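Local coordinates for protein LBCATS-a (PDB 5EY5) that probably acts as a tryptophan synthase alpha chain, splitting indole-3-glycerol phosphate into indole and glyceraldehyde 3-phosphate, and binds sn-glycerol-3-phosphate, at residues Thr76-Val81 with Glu112-Glu117; Asp138-Ala143 with Val148-Leu153. All coordinates share one frame; numbering follows the deposited sequence.

How the contacts relate
Contact 1 lies between helices of the barrel's outer layer; contact 2 joins that layer to the barrel wall. Contact 1 brings the start of helix 78-91 to the first two turns of helix 111-121; it is partly buried, with one apolar pair inside and loosely spaced charges outside, and has no hydrogen bond across it. Contact 2 is buried and wholly local in sequence, pressing helix 137-146 on strand 149-154 with methyl groups and one backbone hydrogen bond. About 15 Å separates their centres, and helix 111-121 bridges them: Val115, on a different side from contact 1's Phe114, packs its CG2 3.6 Å from Leu139 CD1 and its CG1 3.9 Å from Val148 CG2 of contact 2.

Contact 1 of 2, residues Thr76-Val81 with Glu112-Glu117; sequences TTLDKV and ERFVKE
Leu78 and Phe114 make the apolar part of this contact, their side chains crossing at about a right angle. Both methyls of Leu78 meet the CD1-CE1 side of the ring: CD2 lies 3.9 Å from Phe114 CE1, at the edge and near the ring plane, whereas CD1, 3.9 Å from Phe114 CD1, stands well off that plane. Phe114 gets there because its CG is anti to the backbone N (chi1 169°), which carries the ring out across the gap between the helices.

The charged part lies on the exposed flank and is looser. Asp79 OD1 is 4.4 Å from Arg113 NH2 but well out of the guanidinium plane, so the attraction is between charges alone. The same OD1 stands 4.4 Å from Glu117 OE1, a like-charge approach probably eased by Arg113, by the Tyr109 hydroxyl bonded to Asp79 OD1, and by a long, weak ion pair of Glu117 with Arg86. Tyr109 also binds Arg113 NH1 through its backbone oxygen, and its ring makes a cation-pi contact with that arginine.

Capping fixes the start of helix 78-91. Thr77 is its N-cap, with OG1 accepting from Lys80 N at 3.2 Å (145° at the hydrogen), and it packs on an acidic side chain from the chain of another protein. Asp79 thus sits in the first turn, where the helix end would tend to favour its negative charge.

In the TIM barrel these are two outer helices, 78-91 and 111-121, on either side of strand 97-100 and helix 103-109 in the chain. Helix 103-109 closes over their junction, with Tyr109 against Leu78 and Ile106 against Phe114.

Contact 2 of 2, residues Asp138-Ala143 with Val148-Leu153; sequences DLAAAA and VDLIFL
This is a buried helix-on-strand contact within a beta-alpha-beta unit of the TIM barrel: Ala140 and Ala143 of helix 137-146 lie against Leu150 at the start of strand 149-154 and Val148 just before it. The chain comes off the helix, reverses in a few residues and enters the next parallel strand, so helix and strand are joined by a very short connection.

Leu150 is the main apolar bridge. Its CG is anti to the backbone N (chi1 -158°), and this sends CD1 up to the helix, 3.8 Å from Ala140 CA and 3.9 Å from Ala140 CB. With only a methyl at position 140, the leucine reaches the helix backbone itself. Leu139 adds a lighter touch from the preceding position, its CG 4.4 Å from Leu150 CD1, and continues onto Leu126 of the neighbouring strand and Val115 of helix 111-121. Leu150 faces the helical layer, with its side chain about 13 Å from the bound sn-glycerol-3-phosphate, so this is barrel packing remote from the ligand. Leu150 N is satisfied by Ser171 OG, in the loop before strand 174-177.

At the helix end, apolar and polar contacts coincide. Ala143 CB presses tightly on Val148 O at 3.1 Å and packs 4.3 Å from Val148 CB. The 6-to-1 backbone bond and apolar pair are those expected of a Schellman motif, consistent with one here. Val148 N donates to Ala143 O over 2.9 Å, fairly straight at the hydrogen (156°), with the donor tilted 27° from the carbonyl plane.

Contact 1 of 2, residues Thr76-Val81 with Glu112-Glu117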
loop_
_atom_site.group_PDB
_atom_site.type_symbol
_atom_site.label_atom_id
_atom_site.label_comp_id
_atom_site.label_asym_id
_atom_site.label_seq_id
_atom_site.Cartn_x
_atom_site.Cartn_y
_atom_site.Cartn_z
ATOM N N THR A 76 30.652 20.099 24.236
ATOM C CA THR A 76 30.196 20.797 25.433
ATOM C C THR A 76 29.353 19.876 26.306
ATOM O O THR A 76 28.431 19.211 25.821
ATOM C CB THR A 76 29.394 22.036 25.031
ATOM O OG1 THR A 76 30.232 22.882 24.230
ATOM C CG2 THR A 76 28.891 22.830 26.250
ATOM N N THR A 77 29.686 19.819 27.592
ATOM C CA THR A 77 28.879 19.125 28.590
ATOM C C THR A 77 28.644 20.060 29.766
ATOM O O THR A 77 29.306 21.092 29.901
ATOM C CB THR A 77 29.557 17.849 29.101
ATOM O OG1 THR A 77 30.771 18.204 29.776
ATOM C CG2 THR A 77 29.862 16.875 27.950
ATOM N N LEU A 78 27.687 19.692 30.621
ATOM C CA LEU A 78 27.443 20.461 31.838
ATOM C C LEU A 78 28.718 20.594 32.654
ATOM O O LEU A 78 29.120 21.699 33.031
ATOM C CB LEU A 78 26.345 19.804 32.670
ATOM C CG LEU A 78 24.947 20.375 32.504
ATOM C CD1 LEU A 78 23.987 19.683 33.452
ATOM C CD2 LEU A 78 24.992 21.880 32.764
ATOM N N ASP A 79 29.383 19.471 32.917
ATOM C CA ASP A 79 30.623 19.500 33.690
ATOM C C ASP A 79 31.651 20.458 33.100
ATOM O O ASP A 79 32.400 21.095 33.847
ATOM C CB ASP A 79 31.218 18.091 33.789
ATOM C CG ASP A 79 30.510 17.225 34.821
ATOM O OD1 ASP A 79 30.175 17.747 35.907
ATOM O OD2 ASP A 79 30.293 16.025 34.547
ATOM N N LYS A 80 31.700 20.576 31.768
ATOM C CA LYS A 80 32.691 21.448 31.134
ATOM C C LYS A 80 32.322 22.926 31.278
ATOM O O LYS A 80 33.201 23.780 31.413
ATOM C CB LYS A 80 32.849 21.074 29.657
ATOM C CG LYS A 80 33.705 19.829 29.419
ATOM C CD LYS A 80 33.620 19.354 27.973
ATOM C CE LYS A 80 34.363 18.048 27.768
ATOM N NZ LYS A 80 34.082 17.446 26.430
ATOM N N VAL A 81 31.036 23.253 31.237
ATOM C CA VAL A 81 30.654 24.646 31.446
ATOM C C VAL A 81 30.881 25.037 32.905
ATOM O O VAL A 81 31.337 26.152 33.197
ATOM C CB VAL A 81 29.200 24.873 30.989
ATOM C CG1 VAL A 81 28.864 26.393 30.942
ATOM C CG2 VAL A 81 28.997 24.246 29.605
ATOM N N GLU A 112 19.388 17.812 42.730
ATOM C CA GLU A 112 20.093 18.408 43.858
ATOM C C GLU A 112 21.589 18.472 43.582
ATOM O O GLU A 112 22.250 19.464 43.914
ATOM C CB GLU A 112 19.799 17.617 45.133
ATOM C CG GLU A 112 19.912 16.107 44.967
ATOM C CD GLU A 112 21.218 15.548 45.510
ATOM O OE1 GLU A 112 21.474 14.337 45.326
ATOM O OE2 GLU A 112 21.987 16.317 46.126
ATOM N N ARG A 113 22.133 17.435 42.946
ATOM C CA ARG A 113 23.544 17.458 42.593
ATOM C C ARG A 113 23.859 18.607 41.648
ATOM O O ARG A 113 24.965 19.168 41.687
ATOM C CB ARG A 113 23.936 16.116 41.977
ATOM C CG ARG A 113 25.297 16.095 41.353
ATOM C CD ARG A 113 25.604 14.722 40.778
ATOM N NE ARG A 113 26.880 14.737 40.081
ATOM C CZ ARG A 113 27.033 14.502 38.785
ATOM N NH1 ARG A 113 25.986 14.210 38.027
ATOM N NH2 ARG A 113 28.242 14.559 38.247
ATOM N N PHE A 114 22.900 18.976 40.800
ATOM C CA PHE A 114 23.123 20.045 39.832
ATOM C C PHE A 114 23.100 21.413 40.503
ATOM O O PHE A 114 23.975 22.252 40.259
ATOM C CB PHE A 114 22.073 19.980 38.723
ATOM C CG PHE A 114 22.071 21.184 37.841
ATOM C CD1 PHE A 114 23.022 21.333 36.854
ATOM C CD2 PHE A 114 21.146 22.180 38.018
ATOM C CE1 PHE A 114 23.029 22.446 36.047
ATOM C CE2 PHE A 114 21.161 23.313 37.213
ATOM C CZ PHE A 114 22.096 23.434 36.230
ATOM N N VAL A 115 22.104 21.651 41.355
ATOM C CA VAL A 115 22.039 22.911 42.089
ATOM C C VAL A 115 23.224 23.041 43.040
ATOM O O VAL A 115 23.766 24.138 43.232
ATOM C CB VAL A 115 20.693 23.023 42.833
ATOM C CG1 VAL A 115 20.541 24.402 43.449
ATOM C CG2 VAL A 115 19.546 22.737 41.879
ATOM N N LYS A 116 23.641 21.934 43.663
ATOM C CA LYS A 116 24.822 21.993 44.523
ATOM C C LYS A 116 26.059 22.401 43.725
ATOM O O LYS A 116 26.839 23.254 44.162
ATOM C CB LYS A 116 25.046 20.647 45.217
ATOM C CG LYS A 116 26.149 20.665 46.270
ATOM C CD LYS A 116 26.526 19.259 46.733
ATOM C CE LYS A 116 27.661 19.297 47.752
ATOM N NZ LYS A 116 28.146 17.936 48.125
ATOM N N GLU A 117 26.255 21.805 42.549
ATOM C CA GLU A 117 27.380 22.200 41.712
ATOM C C GLU A 117 27.239 23.643 41.233
ATOM O O GLU A 117 28.249 24.341 41.069
ATOM C CB GLU A 117 27.515 21.254 40.521
ATOM C CG GLU A 117 28.600 21.650 39.540
ATOM C CD GLU A 117 29.990 21.208 39.981
ATOM O OE1 GLU A 117 30.707 20.601 39.156
ATOM O OE2 GLU A 117 30.361 21.461 41.147
#

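Contact 2 of 2, residues Asp138-Ala143 with Val148-Leu153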
loop_
_atom_site.group_PDB
_atom_site.type_symbol
_atom_site.label_atom_id
_atom_site.label_comp_id
_atom_site.label_asym_id
_atom_site.label_seq_id
_atom_site.Cartn_x
_atom_site.Cartn_y
_atom_site.Cartn_z
ATOM N N ASP A 138 10.637 20.181 42.651
ATOM C CA ASP A 138 11.913 19.601 43.078
ATOM C C ASP A 138 13.073 20.572 42.855
ATOM O O ASP A 138 13.876 20.816 43.762
ATOM C CB ASP A 138 12.180 18.284 42.339
ATOM C CG ASP A 138 11.287 17.135 42.810
ATOM O OD1 ASP A 138 11.193 16.126 42.076
ATOM O OD2 ASP A 138 10.682 17.237 43.901
ATOM N N LEU A 139 13.200 21.106 41.639
ATOM C CA LEU A 139 14.284 22.043 41.354
ATOM C C LEU A 139 14.193 23.277 42.247
ATOM O O LEU A 139 15.213 23.788 42.726
ATOM C CB LEU A 139 14.268 22.435 39.874
ATOM C CG LEU A 139 15.401 23.375 39.406
ATOM C CD1 LEU A 139 16.763 22.767 39.650
ATOM C CD2 LEU A 139 15.265 23.766 37.933
ATOM N N ALA A 140 12.973 23.763 42.494
ATOM C CA ALA A 140 12.791 24.983 43.275
ATOM C C ALA A 140 13.233 24.806 44.722
ATOM O O ALA A 140 13.785 25.737 45.318
ATOM C CB ALA A 140 11.328 25.424 43.220
ATOM N N ALA A 141 13.000 23.633 45.310
ATOM C CA ALA A 141 13.420 23.432 46.694
ATOM C C ALA A 141 14.938 23.307 46.799
ATOM O O ALA A 141 15.546 23.817 47.744
ATOM C CB ALA A 141 12.724 22.206 47.280
ATOM N N ALA A 142 15.571 22.632 45.840
ATOM C CA ALA A 142 17.027 22.578 45.826
ATOM C C ALA A 142 17.624 23.961 45.595
ATOM O O ALA A 142 18.603 24.342 46.250
ATOM C CB ALA A 142 17.505 21.598 44.754
ATOM N N ALA A 143 17.060 24.722 44.655
ATOM C CA ALA A 143 17.541 26.079 44.426
ATOM C C ALA A 143 17.450 26.902 45.698
ATOM O O ALA A 143 18.389 27.625 46.047
ATOM C CB ALA A 143 16.751 26.752 43.303
ATOM N N VAL A 148 20.280 29.548 44.902
ATOM C CA VAL A 148 20.310 29.718 43.459
ATOM C C VAL A 148 18.940 30.197 43.004
ATOM O O VAL A 148 17.920 29.579 43.330
ATOM C CB VAL A 148 20.681 28.404 42.762
ATOM C CG1 VAL A 148 20.523 28.558 41.238
ATOM C CG2 VAL A 148 22.082 27.988 43.181
ATOM N N ASP A 149 18.911 31.293 42.255
ATOM C CA ASP A 149 17.639 31.839 41.807
ATOM C C ASP A 149 17.080 31.023 40.649
ATOM O O ASP A 149 17.819 30.513 39.802
ATOM C CB ASP A 149 17.785 33.301 41.386
ATOM C CG ASP A 149 18.048 34.234 42.575
ATOM O OD1 ASP A 149 18.578 35.338 42.347
ATOM O OD2 ASP A 149 17.731 33.866 43.729
ATOM N N LEU A 150 15.767 30.897 40.630
ATOM C CA LEU A 150 15.046 30.198 39.577
ATOM C C LEU A 150 14.199 31.241 38.855
ATOM O O LEU A 150 13.207 31.735 39.403
ATOM C CB LEU A 150 14.200 29.074 40.171
ATOM C CG LEU A 150 13.793 27.921 39.266
ATOM C CD1 LEU A 150 12.923 26.950 40.047
ATOM C CD2 LEU A 150 13.069 28.443 38.045
ATOM N N ILE A 151 14.601 31.595 37.643
ATOM C CA ILE A 151 13.926 32.627 36.867
ATOM C C ILE A 151 12.877 31.979 35.970
ATOM O O ILE A 151 13.210 31.148 35.116
ATOM C CB ILE A 151 14.934 33.419 36.031
ATOM C CG1 ILE A 151 15.950 34.105 36.957
ATOM C CG2 ILE A 151 14.198 34.402 35.117
ATOM C CD1 ILE A 151 17.384 33.822 36.600
ATOM N N PHE A 152 11.612 32.366 36.147
ATOM C CA PHE A 152 10.521 31.821 35.340
ATOM C C PHE A 152 10.080 32.822 34.275
ATOM O O PHE A 152 10.132 34.040 34.483
ATOM C CB PHE A 152 9.324 31.437 36.220
ATOM C CG PHE A 152 9.537 30.186 37.043
ATOM C CD1 PHE A 152 9.863 30.267 38.384
ATOM C CD2 PHE A 152 9.401 28.928 36.467
ATOM C CE1 PHE A 152 10.047 29.117 39.139
ATOM C CE2 PHE A 152 9.581 27.770 37.217
ATOM C CZ PHE A 152 9.907 27.859 38.550
ATOM N N LEU A 153 9.643 32.290 33.126
ATOM C CA LEU A 153 9.167 33.094 32.000
ATOM C C LEU A 153 7.673 33.372 32.101
ATOM O O LEU A 153 6.890 32.524 32.546
ATOM C CB LEU A 153 9.436 32.399 30.664
ATOM C CG LEU A 153 10.856 32.422 30.109
ATOM C CD1 LEU A 153 11.832 32.092 31.212
ATOM C CD2 LEU A 153 10.993 31.418 28.941
#